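Local structure of BH2331 protein (Bacillus halodurans, 1VL5) at residues T108-H114 with L137-N141; V156-D161 with W199-V205. The protein is probably an S-adenosylmethionine-dependent methyltransferase, its particular substrate not being known. All coordinates share one frame; numbering follows the deposited sequence.

Contact 1: residues T108-H114 with L137-N141; sequences TCRIAAH and LLVDN
With chi1 at 71°, His114 carries its ring on CG between its own backbone N and carbonyl carbon, and Asp140 meets it with an unusual chi1 of -148° that brings the carboxylate toward residues 113-114. Ring and carboxylate end nearly coplanar, 22° apart, and His114 ND1 donates a nearly straight hydrogen bond to Asp140 OD1 (2.7 Å), on the syn lone pair, with the oxygen close to the ring plane. An aspartate suits this buried place because its short side chain places a carboxylate oxygen at the ND1 edge of the ring. The His114 ring also meets that of His164.

Next to this pair, strands 104-110 and 134-142 run parallel as neighbours in the sheet of the Rossmann-like methyltransferase fold. Cys109 N bonds to Leu137 O, Val139 N to Cys109 O (2.9 Å), and Ile111 N to Val139 O from above its carbonyl plane. Where the first strand turns away, a water accepts from Ala113 N and donates to Val139 O at 2.7 Å, so that it links the turn to the strand. Arg110, extended alongside Val139, packs CG against Val139 CB (3.9 Å) while its NH2 goes on to Ser24 O. On the opposite sheet face, Leu138 CD1 packs against Cys109 CB and Ala113 CB.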
loop_
_atom_site.group_PDB
_atom_site.type_symbol
_atom_site.label_atom_id
_atom_site.label_comp_id
_atom_site.label_asym_id
_atom_site.label_seq_id
_atom_site.Cartn_x
_atom_site.Cartn_y
_atom_site.Cartn_z
ATOM N N THR A 108 -7.171 -7.627 -2.091
ATOM C CA THR A 108 -6.698 -6.463 -1.368
ATOM C C THR A 108 -5.187 -6.345 -1.383
ATOM O O THR A 108 -4.456 -7.351 -1.410
ATOM C CB THR A 108 -7.154 -6.446 0.129
ATOM O OG1 THR A 108 -6.931 -7.716 0.788
ATOM C CG2 THR A 108 -8.558 -6.102 0.231
ATOM N N CYS A 109 -4.706 -5.112 -1.343
ATOM C CA CYS A 109 -3.279 -4.846 -1.289
ATOM C C CYS A 109 -3.045 -3.453 -0.687
ATOM O O CYS A 109 -3.417 -2.459 -1.286
ATOM C CB CYS A 109 -2.666 -4.879 -2.686
ATOM S SG CYS A 109 -0.883 -4.830 -2.639
ATOM N N ARG A 110 -2.476 -3.418 0.516
ATOM C CA ARG A 110 -2.378 -2.214 1.293
ATOM C C ARG A 110 -0.914 -1.913 1.683
ATOM O O ARG A 110 -0.222 -2.771 2.225
ATOM C CB ARG A 110 -3.269 -2.331 2.515
ATOM C CG ARG A 110 -3.213 -1.107 3.475
ATOM C CD ARG A 110 -4.343 -1.094 4.434
ATOM N NE ARG A 110 -4.505 0.216 5.060
ATOM C CZ ARG A 110 -3.743 0.693 6.039
ATOM N NH1 ARG A 110 -2.726 -0.002 6.535
ATOM N NH2 ARG A 110 -3.998 1.905 6.506
ATOM N N ILE A 111 -0.481 -0.685 1.385
ATOM C CA ILE A 111 0.851 -0.136 1.716
ATOM C C ILE A 111 2.008 -1.058 1.323
ATOM O O ILE A 111 2.960 -1.229 2.076
ATOM C CB ILE A 111 0.972 0.345 3.221
ATOM C CG1 ILE A 111 0.772 -0.816 4.188
ATOM C CG2 ILE A 111 -0.051 1.446 3.556
ATOM C CD1 ILE A 111 1.431 -0.600 5.507
ATOM N N ALA A 112 1.891 -1.673 0.148
ATOM C CA ALA A 112 2.821 -2.701 -0.263
ATOM C C ALA A 112 3.258 -2.535 -1.694
ATOM O O ALA A 112 4.347 -2.965 -2.040
ATOM C CB ALA A 112 2.192 -4.166 -0.027
ATOM N N ALA A 113 2.418 -1.965 -2.538
ATOM C CA ALA A 113 2.679 -1.995 -3.969
ATOM C C ALA A 113 3.914 -1.173 -4.363
ATOM O O ALA A 113 4.592 -1.427 -5.398
ATOM C CB ALA A 113 1.448 -1.513 -4.750
ATOM N N HIS A 114 4.198 -0.163 -3.553
ATOM C CA HIS A 114 5.386 0.636 -3.764
ATOM C C HIS A 114 6.719 -0.135 -3.584
ATOM O O HIS A 114 7.764 0.361 -3.951
ATOM C CB HIS A 114 5.335 1.901 -2.870
ATOM C CG HIS A 114 5.511 1.618 -1.416
ATOM N ND1 HIS A 114 4.452 1.409 -0.568
ATOM C CD2 HIS A 114 6.621 1.510 -0.661
ATOM C CE1 HIS A 114 4.905 1.165 0.647
ATOM N NE2 HIS A 114 6.218 1.228 0.616
ATOM N N LEU A 137 -9.141 -3.754 -4.219
ATOM C CA LEU A 137 -9.032 -2.687 -3.264
ATOM C C LEU A 137 -7.549 -2.445 -3.029
ATOM O O LEU A 137 -6.877 -3.240 -2.391
ATOM C CB LEU A 137 -9.769 -3.108 -1.975
ATOM C CG LEU A 137 -11.309 -3.178 -2.126
ATOM C CD1 LEU A 137 -11.937 -4.084 -1.073
ATOM C CD2 LEU A 137 -11.992 -1.831 -2.077
ATOM N N LEU A 138 -7.047 -1.302 -3.498
ATOM C CA LEU A 138 -5.630 -0.996 -3.453
ATOM C C LEU A 138 -5.378 0.292 -2.719
ATOM O O LEU A 138 -6.005 1.311 -3.023
ATOM C CB LEU A 138 -5.116 -0.893 -4.880
ATOM C CG LEU A 138 -3.664 -0.527 -5.216
ATOM C CD1 LEU A 138 -2.684 -1.502 -4.648
ATOM C CD2 LEU A 138 -3.513 -0.475 -6.727
ATOM N N VAL A 139 -4.470 0.232 -1.737
ATOM C CA VAL A 139 -4.135 1.340 -0.859
ATOM C C VAL A 139 -2.616 1.484 -0.879
ATOM O O VAL A 139 -1.889 0.486 -0.753
ATOM C CB VAL A 139 -4.605 1.128 0.603
ATOM C CG1 VAL A 139 -4.002 2.209 1.516
ATOM C CG2 VAL A 139 -6.100 1.190 0.707
ATOM N N ASP A 140 -2.149 2.703 -1.140
ATOM C CA ASP A 140 -0.745 2.990 -1.146
ATOM C C ASP A 140 -0.508 4.478 -1.066
ATOM O O ASP A 140 -1.379 5.289 -1.339
ATOM C CB ASP A 140 -0.086 2.436 -2.432
ATOM C CG ASP A 140 1.380 1.987 -2.210
ATOM O OD1 ASP A 140 1.814 1.883 -1.046
ATOM O OD2 ASP A 140 2.080 1.787 -3.217
ATOM N N ASN A 141 0.742 4.823 -0.798
ATOM C CA ASN A 141 1.213 6.204 -0.923
ATOM C C ASN A 141 1.362 6.526 -2.361
ATOM O O ASN A 141 1.658 5.645 -3.168
ATOM C CB ASN A 141 2.557 6.379 -0.269
ATOM C CG ASN A 141 2.573 5.811 1.113
ATOM O OD1 ASN A 141 1.784 6.220 1.982
ATOM N ND2 ASN A 141 3.442 4.813 1.317
HETATM O O HOH W 1 -0.393 -1.559 -1.783
#

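Contact 2: residues V156-D161 with W199-V205; sequences VEKERD and WCDRMNV
Stacking dominates the meeting of Arg160 and Trp199. The guanidinium lies flat on the indole, planes 10° apart, with Arg160 CZ 3.7 Å from the centroid of the five-membered ring in a cation-pi contact. Nearer the backbone in the same side chain, Arg160 CD sits over the six-membered ring, 3.6 Å from its centroid, as a CH-pi contact. The bend at chi2 (-108°) lets the side chain follow the ring, and arginine suits the place because its aliphatic part and its flat cation both lie on the ring face. Phe240 packs edge-to-face with the indole.

The hydrogen bonds come from the same group: NE and NH2 of Arg160 grip Trp199 O side-on, each at 3.0 Å, from one face of its carbonyl plane. The acceptor lies on the last turn of helix 196-202, which ends in a Schellman motif: Val205 N returns to Cys200 O and Asn204 N to Asp201 O, and the positive phi of Asn204 is one that asparagine tolerates well. An alanine at Arg160 would remove both donors and the flat cation, and would probably leave Trp199 O without these partners and one indole face less covered.

Van der Waals contacts complete the packing. Met203, a selenomethionine, lays CG over the other guanidinium face, 3.4 Å from Arg160 NE, sandwiching the group, and turns its SE toward Asp161, whose OD1 is held by Ser163. Val156 CG1 meets Trp199 CH2 at 3.9 Å. Among charges, Arg202 NE stands 4.1 Å from Arg160 NH2, a proximity that probably costs some energy.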
loop_
_atom_site.group_PDB
_atom_site.type_symbol
_atom_site.label_atom_id
_atom_site.label_comp_id
_atom_site.label_asym_id
_atom_site.label_seq_id
_atom_site.Cartn_x
_atom_site.Cartn_y
_atom_site.Cartn_z
ATOM N N VAL A 156 13.287 10.770 -1.329
ATOM C CA VAL A 156 13.196 10.800 0.127
ATOM C C VAL A 156 12.700 9.486 0.747
ATOM O O VAL A 156 13.241 9.000 1.768
ATOM C CB VAL A 156 12.310 12.001 0.546
ATOM C CG1 VAL A 156 12.019 11.969 2.000
ATOM C CG2 VAL A 156 13.028 13.359 0.141
ATOM N N GLU A 157 11.666 8.901 0.148
ATOM C CA GLU A 157 11.150 7.612 0.601
ATOM C C GLU A 157 12.213 6.507 0.557
ATOM O O GLU A 157 12.313 5.653 1.481
ATOM C CB GLU A 157 9.991 7.199 -0.298
ATOM C CG GLU A 157 8.755 7.977 -0.093
ATOM C CD GLU A 157 8.210 7.796 1.298
ATOM O OE1 GLU A 157 8.008 6.652 1.745
ATOM O OE2 GLU A 157 7.989 8.825 1.949
ATOM N N LYS A 158 12.984 6.518 -0.522
ATOM C CA LYS A 158 14.019 5.520 -0.702
ATOM C C LYS A 158 15.256 5.688 0.185
ATOM O O LYS A 158 15.875 4.709 0.584
ATOM C CB LYS A 158 14.437 5.384 -2.132
ATOM C CG LYS A 158 15.021 3.978 -2.421
ATOM C CD LYS A 158 15.042 3.748 -3.935
ATOM C CE LYS A 158 15.895 2.555 -4.330
ATOM N NZ LYS A 158 16.156 1.658 -3.174
ATOM N N GLU A 159 15.621 6.920 0.483
ATOM C CA GLU A 159 16.678 7.136 1.472
ATOM C C GLU A 159 16.309 6.559 2.803
ATOM O O GLU A 159 17.125 6.005 3.472
ATOM C CB GLU A 159 16.969 8.614 1.623
ATOM C CG GLU A 159 17.701 9.175 0.464
ATOM C CD GLU A 159 19.013 8.474 0.161
ATOM O OE1 GLU A 159 19.947 8.459 0.988
ATOM O OE2 GLU A 159 19.084 7.935 -0.948
ATOM N N ARG A 160 15.057 6.685 3.170
ATOM C CA ARG A 160 14.564 6.189 4.425
ATOM C C ARG A 160 14.312 4.655 4.452
ATOM O O ARG A 160 14.512 4.016 5.489
ATOM C CB ARG A 160 13.326 6.996 4.760
ATOM C CG ARG A 160 12.645 6.582 6.060
ATOM C CD ARG A 160 11.400 5.905 5.724
ATOM N NE ARG A 160 10.713 5.426 6.886
ATOM C CZ ARG A 160 9.611 4.721 6.794
ATOM N NH1 ARG A 160 9.092 4.416 5.592
ATOM N NH2 ARG A 160 9.022 4.320 7.888
ATOM N N ASP A 161 13.907 4.085 3.308
ATOM C CA ASP A 161 13.628 2.658 3.157
ATOM C C ASP A 161 14.229 2.165 1.858
ATOM O O ASP A 161 13.654 2.319 0.799
ATOM C CB ASP A 161 12.129 2.406 3.189
ATOM C CG ASP A 161 11.761 0.920 3.033
ATOM O OD1 ASP A 161 12.643 0.070 2.987
ATOM O OD2 ASP A 161 10.561 0.639 2.916
ATOM N N TRP A 199 9.208 8.393 11.940
ATOM C CA TRP A 199 9.152 7.799 10.612
ATOM C C TRP A 199 10.473 7.156 10.275
ATOM O O TRP A 199 10.509 6.054 9.778
ATOM C CB TRP A 199 8.792 8.903 9.620
ATOM C CG TRP A 199 8.743 8.549 8.177
ATOM C CD1 TRP A 199 7.816 7.766 7.541
ATOM C CD2 TRP A 199 9.625 9.021 7.165
ATOM N NE1 TRP A 199 8.075 7.717 6.209
ATOM C CE2 TRP A 199 9.189 8.460 5.942
ATOM C CE3 TRP A 199 10.754 9.844 7.174
ATOM C CZ2 TRP A 199 9.817 8.723 4.737
ATOM C CZ3 TRP A 199 11.400 10.089 5.986
ATOM C CH2 TRP A 199 10.929 9.516 4.774
ATOM N N CYS A 200 11.560 7.839 10.595
ATOM C CA CYS A 200 12.911 7.322 10.356
ATOM C C CYS A 200 13.228 6.161 11.251
ATOM O O CYS A 200 13.854 5.208 10.812
ATOM C CB CYS A 200 13.975 8.421 10.550
ATOM S SG CYS A 200 14.107 9.537 9.137
ATOM N N ASP A 201 12.842 6.274 12.521
ATOM C CA ASP A 201 13.144 5.284 13.489
ATOM C C ASP A 201 12.405 3.964 13.278
ATOM O O ASP A 201 12.879 2.934 13.705
ATOM C CB ASP A 201 12.895 5.814 14.898
ATOM C CG ASP A 201 13.979 6.788 15.373
ATOM O OD1 ASP A 201 15.018 7.027 14.696
ATOM O OD2 ASP A 201 13.764 7.362 16.440
ATOM N N ARG A 202 11.262 4.001 12.615
ATOM C CA ARG A 202 10.552 2.791 12.207
ATOM C C ARG A 202 11.361 1.964 11.229
ATOM O O ARG A 202 11.253 0.746 11.242
ATOM C CB ARG A 202 9.189 3.128 11.610
ATOM C CG ARG A 202 8.215 3.743 12.643
ATOM C CD ARG A 202 6.747 3.687 12.203
ATOM N NE ARG A 202 6.418 4.556 11.063
ATOM C CZ ARG A 202 6.094 5.855 11.122
ATOM N NH1 ARG A 202 6.084 6.526 12.271
ATOM N NH2 ARG A 202 5.793 6.501 10.000
HETATM N N MSE A 203 12.192 2.613 10.411
HETATM C CA MSE A 203 13.117 1.887 9.537
HETATM C C MSE A 203 14.502 1.721 10.133
HETATM O O MSE A 203 15.409 1.332 9.413
HETATM C CB MSE A 203 13.264 2.563 8.167
HETATM C CG MSE A 203 12.102 2.363 7.241
HETATM SE SE MSE A 203 11.687 0.476 6.951
HETATM C CE MSE A 203 13.532 -0.262 6.643
ATOM N N ASN A 204 14.691 2.011 11.415
ATOM C CA ASN A 204 16.020 1.876 12.046
ATOM C C ASN A 204 17.131 2.616 11.275
ATOM O O ASN A 204 18.253 2.149 11.147
ATOM C CB ASN A 204 16.371 0.404 12.225
ATOM C CG ASN A 204 15.444 -0.289 13.199
ATOM O OD1 ASN A 204 15.218 0.197 14.306
ATOM N ND2 ASN A 204 14.882 -1.419 12.786
ATOM N N VAL A 205 16.813 3.812 10.814
ATOM C CA VAL A 205 17.788 4.644 10.102
ATOM C C VAL A 205 18.823 5.122 11.108
ATOM O O VAL A 205 18.458 5.414 12.246
ATOM C CB VAL A 205 17.100 5.865 9.457
ATOM C CG1 VAL A 205 18.104 6.703 8.664
ATOM C CG2 VAL A 205 15.941 5.423 8.555
#

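How the contacts relate
Following the chain from the N terminus, contact 1 comes first: strand 104-110 and the turn after it lead into helix 119-129, and strand 134-142 returns beside the first strand, closing a beta-alpha-beta crossover near the centre of the chain. Strand 134-142 is followed by helix 147-160, whose end opens contact 2. The chain then passes through helix 170-180 and strand 183-195 before helix 196-202 closes that second, longer loop. The loops are in series, neither nesting nor crossing. The centres of contact 1 and contact 2 lie about 18 Å apart. The nearest atoms of contact 1 and contact 2 are about 5 Å apart, without touching. Contact 1 joins strands within the sheet; contact 2 joins helix ends farther from the centre.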